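Local coordinates for putative uncharacterized protein (Wolbachia pipientis, PDB 3F4S) that probably acts as a DsbA-type thiol oxidoreductase of the thioredoxin fold, introducing disulfide bonds into substrate proteins, at residues 29-34 with 76-81; 44-49 with 174-179; 85-90 with 121-126; 92-97 with 141-146. The protein carries 1 engineered substitution. One frame throughout, in Å; residues are numbered along the deposited sequence.

Contact 1 of 4, residues 29-34 with 76-81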
# COMPACT_ATOMS: atom_id res chain seq x y z
N PRO A 29 13.38 -3.01 -5.72
CA PRO A 29 13.61 -2.13 -6.87
C PRO A 29 12.32 -1.62 -7.50
O PRO A 29 12.27 -0.46 -7.93
CB PRO A 29 14.39 -3.02 -7.84
CG PRO A 29 15.08 -4.00 -6.97
CD PRO A 29 14.15 -4.27 -5.82
N ASN A 30 11.28 -2.46 -7.56
CA ASN A 30 10.03 -2.07 -8.20
C ASN A 30 8.98 -1.48 -7.24
O ASN A 30 7.87 -1.14 -7.66
CB ASN A 30 9.43 -3.24 -8.98
CG ASN A 30 10.16 -3.52 -10.29
OD1 ASN A 30 11.07 -2.79 -10.67
ND2 ASN A 30 9.74 -4.57 -10.98
N ASP A 31 9.32 -1.37 -5.96
CA ASP A 31 8.38 -0.79 -5.00
C ASP A 31 8.10 0.67 -5.34
O ASP A 31 8.96 1.39 -5.83
CB ASP A 31 8.94 -0.87 -3.57
CG ASP A 31 8.54 -2.14 -2.85
OD1 ASP A 31 7.41 -2.64 -3.07
OD2 ASP A 31 9.35 -2.63 -2.04
N LYS A 32 6.87 1.08 -5.09
CA LYS A 32 6.51 2.49 -5.15
C LYS A 32 6.66 3.04 -3.73
O LYS A 32 6.08 2.50 -2.79
CB LYS A 32 5.08 2.65 -5.64
CG LYS A 32 4.82 2.00 -6.99
CD LYS A 32 5.59 2.70 -8.10
CE LYS A 32 5.14 4.14 -8.28
NZ LYS A 32 5.78 4.78 -9.47
N LEU A 33 7.45 4.10 -3.59
CA LEU A 33 7.79 4.64 -2.27
C LEU A 33 7.04 5.93 -1.97
O LEU A 33 6.74 6.71 -2.87
CB LEU A 33 9.29 4.88 -2.17
CG LEU A 33 10.19 3.74 -2.63
CD1 LEU A 33 11.65 4.09 -2.42
CD2 LEU A 33 9.84 2.44 -1.93
N LEU A 34 6.73 6.14 -0.69
CA LEU A 34 6.20 7.42 -0.24
C LEU A 34 7.02 7.90 0.95
O LEU A 34 7.13 7.20 1.96
CB LEU A 34 4.72 7.30 0.13
CG LEU A 34 3.98 8.62 0.36
CD1 LEU A 34 3.93 9.45 -0.93
CD2 LEU A 34 2.58 8.39 0.90
N LEU A 76 9.41 5.76 6.00
CA LEU A 76 9.21 5.43 4.59
C LEU A 76 8.01 4.49 4.46
O LEU A 76 7.93 3.49 5.17
CB LEU A 76 10.46 4.75 4.03
CG LEU A 76 10.38 4.17 2.62
CD1 LEU A 76 10.07 5.25 1.61
CD2 LEU A 76 11.68 3.44 2.25
N TYR A 77 7.09 4.81 3.56
CA TYR A 77 5.87 4.02 3.38
C TYR A 77 5.85 3.31 2.03
O TYR A 77 5.99 3.95 0.98
CB TYR A 77 4.65 4.92 3.53
CG TYR A 77 3.32 4.29 3.20
CD1 TYR A 77 2.73 3.37 4.06
CD2 TYR A 77 2.63 4.65 2.04
CE1 TYR A 77 1.49 2.81 3.77
CE2 TYR A 77 1.40 4.08 1.73
CZ TYR A 77 0.83 3.17 2.60
OH TYR A 77 -0.40 2.62 2.30
N ILE A 78 5.67 1.99 2.07
CA ILE A 78 5.60 1.18 0.86
C ILE A 78 4.30 0.41 0.83
O ILE A 78 4.09 -0.52 1.63
CB ILE A 78 6.77 0.19 0.78
CG1 ILE A 78 8.11 0.94 0.81
CG2 ILE A 78 6.64 -0.69 -0.46
CD1 ILE A 78 9.33 0.04 0.68
N PHE A 79 3.42 0.78 -0.09
CA PHE A 79 2.14 0.12 -0.27
C PHE A 79 2.30 -0.96 -1.34
O PHE A 79 2.83 -0.68 -2.42
CB PHE A 79 1.07 1.12 -0.73
CG PHE A 79 -0.30 0.51 -0.89
CD1 PHE A 79 -1.03 0.11 0.22
CD2 PHE A 79 -0.86 0.34 -2.15
CE1 PHE A 79 -2.28 -0.45 0.08
CE2 PHE A 79 -2.12 -0.22 -2.29
CZ PHE A 79 -2.83 -0.61 -1.17
N ARG A 80 1.85 -2.17 -1.03
CA ARG A 80 1.88 -3.27 -1.98
C ARG A 80 0.47 -3.81 -2.19
O ARG A 80 -0.29 -3.98 -1.23
CB ARG A 80 2.82 -4.38 -1.51
CG ARG A 80 4.30 -3.97 -1.55
CD ARG A 80 5.23 -5.05 -1.01
NE ARG A 80 6.61 -4.56 -0.95
CZ ARG A 80 7.57 -5.14 -0.24
NH1 ARG A 80 7.30 -6.22 0.48
NH2 ARG A 80 8.80 -4.63 -0.24
N HIS A 81 0.11 -4.04 -3.45
CA HIS A 81 -1.24 -4.47 -3.79
C HIS A 81 -1.50 -5.91 -3.34
O HIS A 81 -0.60 -6.76 -3.34
CB HIS A 81 -1.47 -4.36 -5.30
CG HIS A 81 -1.58 -2.95 -5.79
ND1 HIS A 81 -2.58 -2.10 -5.39
CD2 HIS A 81 -0.81 -2.25 -6.66
CE1 HIS A 81 -2.43 -0.93 -5.99
NE2 HIS A 81 -1.36 -0.99 -6.76
O HOH W 1 5.28 -1.10 -3.80
O HOH W 2 4.14 3.52 -1.20

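Contact 2 of 4, residues 44-49 with 174-179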
# COMPACT_ATOMS: atom_id res chain seq x y z
N ILE A 44 5.57 -1.28 5.54
CA ILE A 44 5.07 -1.94 4.34
C ILE A 44 3.64 -2.35 4.62
O ILE A 44 3.37 -3.00 5.61
CB ILE A 44 5.90 -3.19 3.99
CG1 ILE A 44 7.34 -2.79 3.66
CG2 ILE A 44 5.27 -3.97 2.83
CD1 ILE A 44 8.31 -3.97 3.59
N GLU A 45 2.72 -1.93 3.75
CA GLU A 45 1.32 -2.29 3.89
C GLU A 45 0.88 -3.13 2.70
O GLU A 45 1.13 -2.77 1.55
CB GLU A 45 0.45 -1.03 3.96
CG GLU A 45 -1.04 -1.35 3.94
CD GLU A 45 -1.94 -0.12 3.91
OE1 GLU A 45 -1.43 1.02 4.02
OE2 GLU A 45 -3.17 -0.29 3.79
N TYR A 46 0.22 -4.26 2.98
CA TYR A 46 -0.50 -5.00 1.96
C TYR A 46 -1.99 -4.80 2.17
O TYR A 46 -2.51 -5.03 3.27
CB TYR A 46 -0.20 -6.50 2.05
CG TYR A 46 1.17 -6.91 1.55
CD1 TYR A 46 1.37 -7.28 0.22
CD2 TYR A 46 2.26 -6.94 2.42
CE1 TYR A 46 2.62 -7.68 -0.23
CE2 TYR A 46 3.52 -7.33 1.97
CZ TYR A 46 3.69 -7.69 0.65
OH TYR A 46 4.93 -8.09 0.22
N ALA A 47 -2.71 -4.41 1.12
CA ALA A 47 -4.15 -4.23 1.24
C ALA A 47 -4.84 -4.37 -0.11
O ALA A 47 -4.23 -4.15 -1.15
CB ALA A 47 -4.48 -2.87 1.86
N SER A 48 -6.11 -4.75 -0.07
CA SER A 48 -6.97 -4.77 -1.24
C SER A 48 -7.68 -3.42 -1.32
O SER A 48 -8.19 -2.92 -0.31
CB SER A 48 -8.01 -5.88 -1.10
OG SER A 48 -9.13 -5.62 -1.92
N LEU A 49 -7.73 -2.85 -2.52
CA LEU A 49 -8.37 -1.55 -2.70
C LEU A 49 -9.89 -1.58 -2.48
O LEU A 49 -10.51 -0.53 -2.32
CB LEU A 49 -8.05 -0.97 -4.08
CG LEU A 49 -6.58 -0.57 -4.29
CD1 LEU A 49 -6.29 -0.25 -5.76
CD2 LEU A 49 -6.22 0.61 -3.40
N ILE A 174 -2.55 -5.91 6.17
CA ILE A 174 -1.43 -6.31 7.00
C ILE A 174 -0.36 -5.23 6.90
O ILE A 174 -0.11 -4.69 5.81
CB ILE A 174 -0.84 -7.65 6.53
CG1 ILE A 174 -1.82 -8.80 6.80
CG2 ILE A 174 0.49 -7.92 7.22
CD1 ILE A 174 -1.91 -9.18 8.26
N PHE A 175 0.27 -4.93 8.03
CA PHE A 175 1.34 -3.93 8.09
C PHE A 175 2.59 -4.53 8.69
O PHE A 175 2.53 -5.25 9.69
CB PHE A 175 0.91 -2.75 8.97
CG PHE A 175 -0.38 -2.12 8.55
CD1 PHE A 175 -0.39 -1.02 7.69
CD2 PHE A 175 -1.59 -2.61 9.00
CE1 PHE A 175 -1.58 -0.44 7.30
CE2 PHE A 175 -2.79 -2.03 8.61
CZ PHE A 175 -2.78 -0.94 7.76
N PHE A 176 3.73 -4.22 8.09
CA PHE A 176 5.00 -4.57 8.68
C PHE A 176 5.71 -3.26 8.99
O PHE A 176 5.91 -2.43 8.11
CB PHE A 176 5.83 -5.43 7.73
CG PHE A 176 5.19 -6.75 7.40
CD1 PHE A 176 5.37 -7.85 8.23
CD2 PHE A 176 4.40 -6.89 6.27
CE1 PHE A 176 4.78 -9.06 7.94
CE2 PHE A 176 3.81 -8.10 5.97
CZ PHE A 176 3.99 -9.19 6.81
N ILE A 177 6.06 -3.08 10.26
CA ILE A 177 6.70 -1.86 10.72
C ILE A 177 8.02 -2.21 11.41
O ILE A 177 8.04 -2.94 12.40
CB ILE A 177 5.80 -1.06 11.67
CG1 ILE A 177 4.41 -0.86 11.05
CG2 ILE A 177 6.45 0.28 12.02
CD1 ILE A 177 3.39 -0.30 12.01
N LYS A 178 9.12 -1.68 10.89
CA LYS A 178 10.44 -2.08 11.34
C LYS A 178 11.45 -0.97 11.07
O LYS A 178 11.14 0.01 10.39
CB LYS A 178 10.87 -3.37 10.63
CG LYS A 178 11.02 -3.20 9.12
CD LYS A 178 11.24 -4.54 8.41
CE LYS A 178 12.49 -5.24 8.90
NZ LYS A 178 13.73 -4.42 8.74
N LEU A 179 12.65 -1.13 11.60
CA LEU A 179 13.73 -0.22 11.30
C LEU A 179 14.04 -0.32 9.82
O LEU A 179 14.08 -1.41 9.25
CB LEU A 179 14.97 -0.56 12.12
CG LEU A 179 14.77 -0.46 13.63
CD1 LEU A 179 16.03 -0.90 14.37
CD2 LEU A 179 14.37 0.95 14.02

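Contact 3 of 4, residues 85-90 with 121-126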
# COMPACT_ATOMS: atom_id res chain seq x y z
N ASP A 85 -10.34 -9.48 -6.02
CA ASP A 85 -11.48 -9.56 -6.92
C ASP A 85 -11.18 -8.83 -8.22
O ASP A 85 -10.10 -8.23 -8.39
CB ASP A 85 -12.73 -8.98 -6.25
CG ASP A 85 -12.48 -7.60 -5.69
OD1 ASP A 85 -11.93 -6.77 -6.41
OD2 ASP A 85 -12.82 -7.34 -4.52
N TYR A 86 -12.14 -8.85 -9.14
CA TYR A 86 -11.94 -8.27 -10.47
C TYR A 86 -11.68 -6.76 -10.40
O TYR A 86 -10.70 -6.27 -10.97
CB TYR A 86 -13.12 -8.60 -11.38
CG TYR A 86 -13.01 -8.02 -12.76
CD1 TYR A 86 -12.37 -8.72 -13.79
CD2 TYR A 86 -13.57 -6.79 -13.06
CE1 TYR A 86 -12.29 -8.19 -15.08
CE2 TYR A 86 -13.49 -6.24 -14.34
CZ TYR A 86 -12.85 -6.94 -15.34
OH TYR A 86 -12.79 -6.39 -16.60
N ARG A 87 -12.57 -6.05 -9.71
CA ARG A 87 -12.47 -4.59 -9.56
C ARG A 87 -11.12 -4.20 -8.98
O ARG A 87 -10.46 -3.27 -9.46
CB ARG A 87 -13.55 -4.06 -8.62
CG ARG A 87 -14.91 -4.67 -8.81
CD ARG A 87 -15.96 -4.06 -7.88
NE ARG A 87 -15.68 -4.20 -6.45
CZ ARG A 87 -15.68 -5.36 -5.79
NH1 ARG A 87 -15.90 -6.50 -6.43
NH2 ARG A 87 -15.44 -5.37 -4.49
N GLY A 88 -10.74 -4.90 -7.91
CA GLY A 88 -9.54 -4.58 -7.18
C GLY A 88 -8.28 -4.85 -7.98
O GLY A 88 -7.31 -4.10 -7.89
N LEU A 89 -8.30 -5.93 -8.75
CA LEU A 89 -7.15 -6.25 -9.57
C LEU A 89 -7.03 -5.24 -10.71
O LEU A 89 -5.93 -4.76 -11.01
CB LEU A 89 -7.24 -7.69 -10.09
CG LEU A 89 -6.11 -8.15 -11.01
CD1 LEU A 89 -4.74 -7.85 -10.43
CD2 LEU A 89 -6.27 -9.63 -11.27
N LYS A 90 -8.15 -4.90 -11.34
CA LYS A 90 -8.14 -3.88 -12.39
C LYS A 90 -7.70 -2.52 -11.83
O LYS A 90 -6.96 -1.79 -12.49
CB LYS A 90 -9.51 -3.79 -13.07
CG LYS A 90 -9.84 -4.98 -13.97
CD LYS A 90 -9.07 -4.90 -15.27
CE LYS A 90 -9.15 -6.22 -16.03
NZ LYS A 90 -8.65 -6.11 -17.44
N TYR A 121 -23.56 -5.12 -7.94
CA TYR A 121 -24.32 -6.14 -8.64
C TYR A 121 -23.55 -6.67 -9.85
O TYR A 121 -23.38 -7.88 -10.01
CB TYR A 121 -25.68 -5.59 -9.06
CG TYR A 121 -26.52 -6.55 -9.85
CD1 TYR A 121 -27.05 -7.69 -9.26
CD2 TYR A 121 -26.79 -6.32 -11.19
CE1 TYR A 121 -27.83 -8.57 -9.98
CE2 TYR A 121 -27.57 -7.20 -11.92
CZ TYR A 121 -28.09 -8.32 -11.31
OH TYR A 121 -28.86 -9.20 -12.02
N ASN A 122 -23.10 -5.76 -10.71
CA ASN A 122 -22.24 -6.14 -11.82
C ASN A 122 -20.80 -5.90 -11.42
O ASN A 122 -20.30 -4.77 -11.52
CB ASN A 122 -22.57 -5.33 -13.07
CG ASN A 122 -21.70 -5.71 -14.27
OD1 ASN A 122 -20.85 -6.60 -14.18
ND2 ASN A 122 -21.91 -5.03 -15.39
N LEU A 123 -20.13 -6.95 -10.95
CA LEU A 123 -18.79 -6.82 -10.39
C LEU A 123 -17.73 -6.59 -11.45
O LEU A 123 -16.55 -6.44 -11.13
CB LEU A 123 -18.44 -8.06 -9.55
CG LEU A 123 -19.35 -8.30 -8.33
CD1 LEU A 123 -18.93 -9.58 -7.58
CD2 LEU A 123 -19.37 -7.10 -7.39
N SER A 124 -18.13 -6.57 -12.72
CA SER A 124 -17.20 -6.27 -13.80
C SER A 124 -17.33 -4.82 -14.27
O SER A 124 -16.63 -4.40 -15.18
CB SER A 124 -17.42 -7.21 -14.99
OG SER A 124 -17.19 -8.56 -14.63
N ASP A 125 -18.23 -4.07 -13.64
CA ASP A 125 -18.47 -2.68 -14.03
C ASP A 125 -17.37 -1.79 -13.47
O ASP A 125 -17.25 -1.65 -12.25
CB ASP A 125 -19.85 -2.24 -13.51
CG ASP A 125 -20.21 -0.81 -13.90
OD1 ASP A 125 -19.38 -0.10 -14.52
OD2 ASP A 125 -21.35 -0.39 -13.58
N LEU A 126 -16.55 -1.21 -14.35
CA LEU A 126 -15.42 -0.37 -13.93
C LEU A 126 -15.69 1.13 -14.09
O LEU A 126 -14.76 1.95 -14.18
CB LEU A 126 -14.14 -0.77 -14.69
CG LEU A 126 -13.74 -2.24 -14.52
CD1 LEU A 126 -12.45 -2.54 -15.29
CD2 LEU A 126 -13.58 -2.61 -13.05
O HOH W 3 -14.99 -4.91 -17.32

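Contact 4 of 4, residues 92-97 with 141-146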
# COMPACT_ATOMS: atom_id res chain seq x y z
N ALA A 92 -5.72 -2.08 -9.24
CA ALA A 92 -4.29 -2.19 -8.99
C ALA A 92 -3.50 -2.02 -10.29
O ALA A 92 -2.45 -1.37 -10.32
CB ALA A 92 -3.96 -3.53 -8.34
N MET A 93 -3.99 -2.61 -11.38
CA MET A 93 -3.35 -2.43 -12.68
C MET A 93 -3.37 -0.96 -13.10
O MET A 93 -2.36 -0.43 -13.58
CB MET A 93 -4.06 -3.30 -13.73
CG MET A 93 -3.85 -4.81 -13.51
SD MET A 93 -4.92 -5.84 -14.52
CE MET A 93 -4.40 -5.37 -16.18
N LEU A 94 -4.51 -0.31 -12.91
CA LEU A 94 -4.64 1.09 -13.31
C LEU A 94 -3.67 2.00 -12.54
O LEU A 94 -3.21 3.00 -13.08
CB LEU A 94 -6.08 1.57 -13.15
CG LEU A 94 -6.41 2.98 -13.67
CD1 LEU A 94 -5.95 3.15 -15.12
CD2 LEU A 94 -7.90 3.26 -13.53
N SER A 95 -3.36 1.64 -11.30
CA SER A 95 -2.46 2.46 -10.49
C SER A 95 -1.10 2.63 -11.17
O SER A 95 -0.39 3.60 -10.91
CB SER A 95 -2.28 1.87 -9.08
OG SER A 95 -1.43 0.74 -9.10
N HIS A 96 -0.75 1.70 -12.05
CA HIS A 96 0.53 1.79 -12.75
C HIS A 96 0.56 2.85 -13.85
O HIS A 96 1.61 3.12 -14.42
CB HIS A 96 0.91 0.42 -13.30
CG HIS A 96 1.36 -0.54 -12.24
ND1 HIS A 96 2.66 -0.96 -12.12
CD2 HIS A 96 0.68 -1.12 -11.22
CE1 HIS A 96 2.76 -1.79 -11.09
NE2 HIS A 96 1.57 -1.89 -10.53
N CYS A 97 -0.60 3.44 -14.13
CA CYS A 97 -0.67 4.61 -15.01
C CYS A 97 -0.21 5.89 -14.30
O CYS A 97 -0.14 6.96 -14.90
CB CYS A 97 -2.10 4.81 -15.53
SG CYS A 97 -2.42 4.33 -17.26
N ASP A 141 -6.88 6.40 -24.04
CA ASP A 141 -5.95 5.41 -24.58
C ASP A 141 -4.98 4.90 -23.52
O ASP A 141 -4.66 3.70 -23.48
CB ASP A 141 -5.19 5.93 -25.82
CG ASP A 141 -4.46 7.25 -25.58
OD1 ASP A 141 -4.51 7.78 -24.45
OD2 ASP A 141 -3.84 7.76 -26.54
N ALA A 142 -4.51 5.79 -22.65
CA ALA A 142 -3.62 5.41 -21.56
C ALA A 142 -4.37 4.54 -20.56
O ALA A 142 -3.85 3.52 -20.09
CB ALA A 142 -3.08 6.65 -20.87
N PHE A 143 -5.60 4.95 -20.23
CA PHE A 143 -6.49 4.17 -19.36
C PHE A 143 -6.64 2.74 -19.88
O PHE A 143 -6.43 1.77 -19.15
CB PHE A 143 -7.86 4.86 -19.27
CG PHE A 143 -8.89 4.09 -18.50
CD1 PHE A 143 -8.99 4.20 -17.12
CD2 PHE A 143 -9.80 3.27 -19.17
CE1 PHE A 143 -9.95 3.49 -16.41
CE2 PHE A 143 -10.76 2.56 -18.47
CZ PHE A 143 -10.84 2.68 -17.09
N ASN A 144 -7.01 2.62 -21.15
CA ASN A 144 -7.27 1.32 -21.75
C ASN A 144 -6.03 0.44 -21.73
O ASN A 144 -6.11 -0.75 -21.45
CB ASN A 144 -7.77 1.47 -23.18
CG ASN A 144 -9.20 1.96 -23.25
OD1 ASN A 144 -9.97 1.79 -22.31
ND2 ASN A 144 -9.56 2.58 -24.37
N GLN A 145 -4.89 1.04 -22.04
CA GLN A 145 -3.64 0.30 -22.04
C GLN A 145 -3.32 -0.20 -20.64
O GLN A 145 -2.95 -1.36 -20.45
CB GLN A 145 -2.51 1.16 -22.58
CG GLN A 145 -1.22 0.40 -22.78
CD GLN A 145 -0.43 0.88 -23.97
OE1 GLN A 145 -0.67 1.97 -24.49
NE2 GLN A 145 0.53 0.08 -24.41
N CYS A 146 -3.49 0.65 -19.64
CA CYS A 146 -3.17 0.24 -18.28
C CYS A 146 -4.08 -0.87 -17.76
O CYS A 146 -3.62 -1.81 -17.13
CB CYS A 146 -3.18 1.44 -17.33
SG CYS A 146 -1.69 2.45 -17.46
O HOH W 4 -1.35 -1.44 -15.93

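Contact 1 of 4, residues 29-34 with 76-81
Asp31 and Arg80 meet side-on, one guanidinium nitrogen for each carboxylate oxygen. Arg80 NH2 lies 2.7 Å from Asp31 OD2 and Arg80 NE 3.0 Å from Asp31 OD1; both oxygens are met on their syn side, and the flat groups are 10° from coplanar. The arginine chain is extended from CG to NE (chi3 -175°), bringing NE to the carboxylate. Leu28 N also donates to OD2, while Arg80 NH1 turns to Leu24 O and Tyr46 OH.

Leu34 and Tyr77 form a hydrogen-bonded antiparallel pair, Leu34 N to Tyr77 O and Tyr77 N to Leu34 O both 2.9 Å. Nearer Asp31, water bridges the two segments: one molecule joins Asp31 OD1, Lys32 N and Phe79 O, another Lys32 O, Tyr77 O and Phe79 N.

Apolar side chains bury much of the surface: Leu33 CD2 lies 3.6 Å from Ile78 CG1, Leu76 CD1 touches Leu33 CB, and Leu34 CB sits at the edge of the Tyr77 ring.

Two backbone bonds thus join a short outer strand to the thioredoxin-fold sheet, while the loop before it is tied down by water and by the ion pair, which probably stabilises the charge of the buried arginine.

Contact 2 of 4, residues 44-49 with 174-179
Ile44 and Phe176 exchange two backbone hydrogen bonds, Ile44 N to Phe176 O and Phe176 N to Ile44 O, each of 2.8 Å. Two residues along, Tyr46 and Ile174 repeat the pattern, with 2.9 Å from Tyr46 N to Ile174 O and 3.0 Å from Ile174 N to Tyr46 O. Glu45 and Phe175 make up the non-hydrogen-bonded pair between them, where CA-H groups contribute instead: Phe175 CA comes within 3.3 Å of Ile44 O, and Glu45 CA also approaches Ile174 O.

These are the two central antiparallel strands of the thioredoxin fold, their directions 176° apart. Strand 41-47 belongs to the beta-alpha-beta half and strand 174-179 to the beta-beta-alpha half, and much of the chain between them is the helical insertion characteristic of DsbA proteins.

Side chains divide between the two faces. On one, Tyr46 and Phe176 cross obliquely: Tyr46 CD2 lies at the edge of the phenylalanine ring, near its plane, 4.0 Å from Phe176 CE2. Tyr46 OH goes on to Arg80 NH1.

On the other face, Glu45 runs beside Phe175, pointing the same way. With CG anti to the backbone N (chi1 173°) and the chain extended beyond it, Glu45 CD arrives 3.4 Å from Phe175 CE1, the carboxylate tilted 42° against the ring. Its oxygens find their partners elsewhere, OE1 at Tyr77 OH and OE2 at His58 NE2, while Phe57 and Phe202 pack on the Phe175 ring.

Contact 3 of 4, residues 85-90 with 121-126
The Tyr86 ring is sandwiched between Lys90 of its own helix and Ser124 of the facing loop. Lys90 CG stands 3.8 Å above the ring plane and Ser124 OG 4.3 Å from the plane on the opposite face, both offset toward the rim. The CB of Tyr86 points toward the loop, with CG anti to the backbone N (chi1 179°), and Tyr86 CD2 comes within 3.6 Å of Leu123 O.

No direct hydrogen bond spans the contact. A water does so instead, lying 2.7 Å from Tyr86 OH and donating to Ser124 O. Leu126 supplies much of the apolar contact, and its two methyl branches work separately: CD2 touches Tyr86 CE2 at 3.9 Å, and CD1 rests 3.8 Å from Lys90 CG, the leucine crossing each of these side chains at about a right angle. Lys90 NZ turns away from the loop and bonds Ile147 O. Arg87 CG also approaches Leu123 O, although this residue has two conformers, which leaves the details of its side-chain contacts doubtful.

Each segment is braced from within. Asp85 OD1 accepts from Gly88 N at 2.7 Å, and Asn122 OD1 accepts from Ser124 N with the donor above the carbonyl plane. The contact thus sets an aspartate N-cap at the start of helix 86-94 against an Asx turn within a type I turn, on the surface of the helical insertion that DsbA proteins add to the thioredoxin fold.

Contact 4 of 4, residues 92-97 with 141-146
Cys146 and Cys97 are joined covalently, their SG atoms 2.0 Å apart, and Cys146 has more of its surface buried here than any other residue of the contact. The torsion about the S-S bond is 100°, a right-handed disulfide. Cys97 places its SG on Cys146 SG with a first torsion that lies off the staggered positions (chi1 -105°). The sulfur of Cys97 also rests against the preceding turn of the facing helix, 3.3 Å from Ala142 O. This bond is separate from the Cys51-Cys54 disulfide, whose CxxC spacing at a helix start is that of a thioredoxin-type redox site.

Leu94, the third main contributor, fills the angle between the disulfide and Phe143. Its CD1 touches Cys146 CB at 3.9 Å; its CD2 comes to 3.5 Å from Phe143 CE1, the leucine set obliquely to the aromatic side chain. Leu129 of helix 127-135 packs on both Leu94 and Phe143, carrying this apolar patch into the neighbouring helix.

On the Met93 side the carbonyl of Cys146 has polar company: one water donates both to Cys146 O, at 2.6 Å, and to Met93 O, at 2.8 Å. Met93 CB lies close to the same Cys146 oxygen.

The Cys97-Cys146 bond ties the chain at the far end of helix 86-94 to helix 140-147, and so staples together the helical insertion of a DsbA-like fold.

Overall arrangement
Contacts 1 and 2 are buried and belong to one sheet: strands 75-81 and 41-47 are neighbours in it, and a hydrogen bond between Tyr77 OH and Glu45 OE1 links the two contacts. Their common chemistry is the backbone ladder, complete in contact 2 at the centre and shorter in contact 1 at the margin, where water extends it and an ion pair is added. Contacts 3 and 4 lie in the helical part, their centres about 15 Å apart, and share helix 86-94. No direct hydrogen bond crosses either: exposed contact 3 relies on van der Waals touch and water, partly buried contact 4 on a covalent bond. His81 with Ser95 connects sheet to helices.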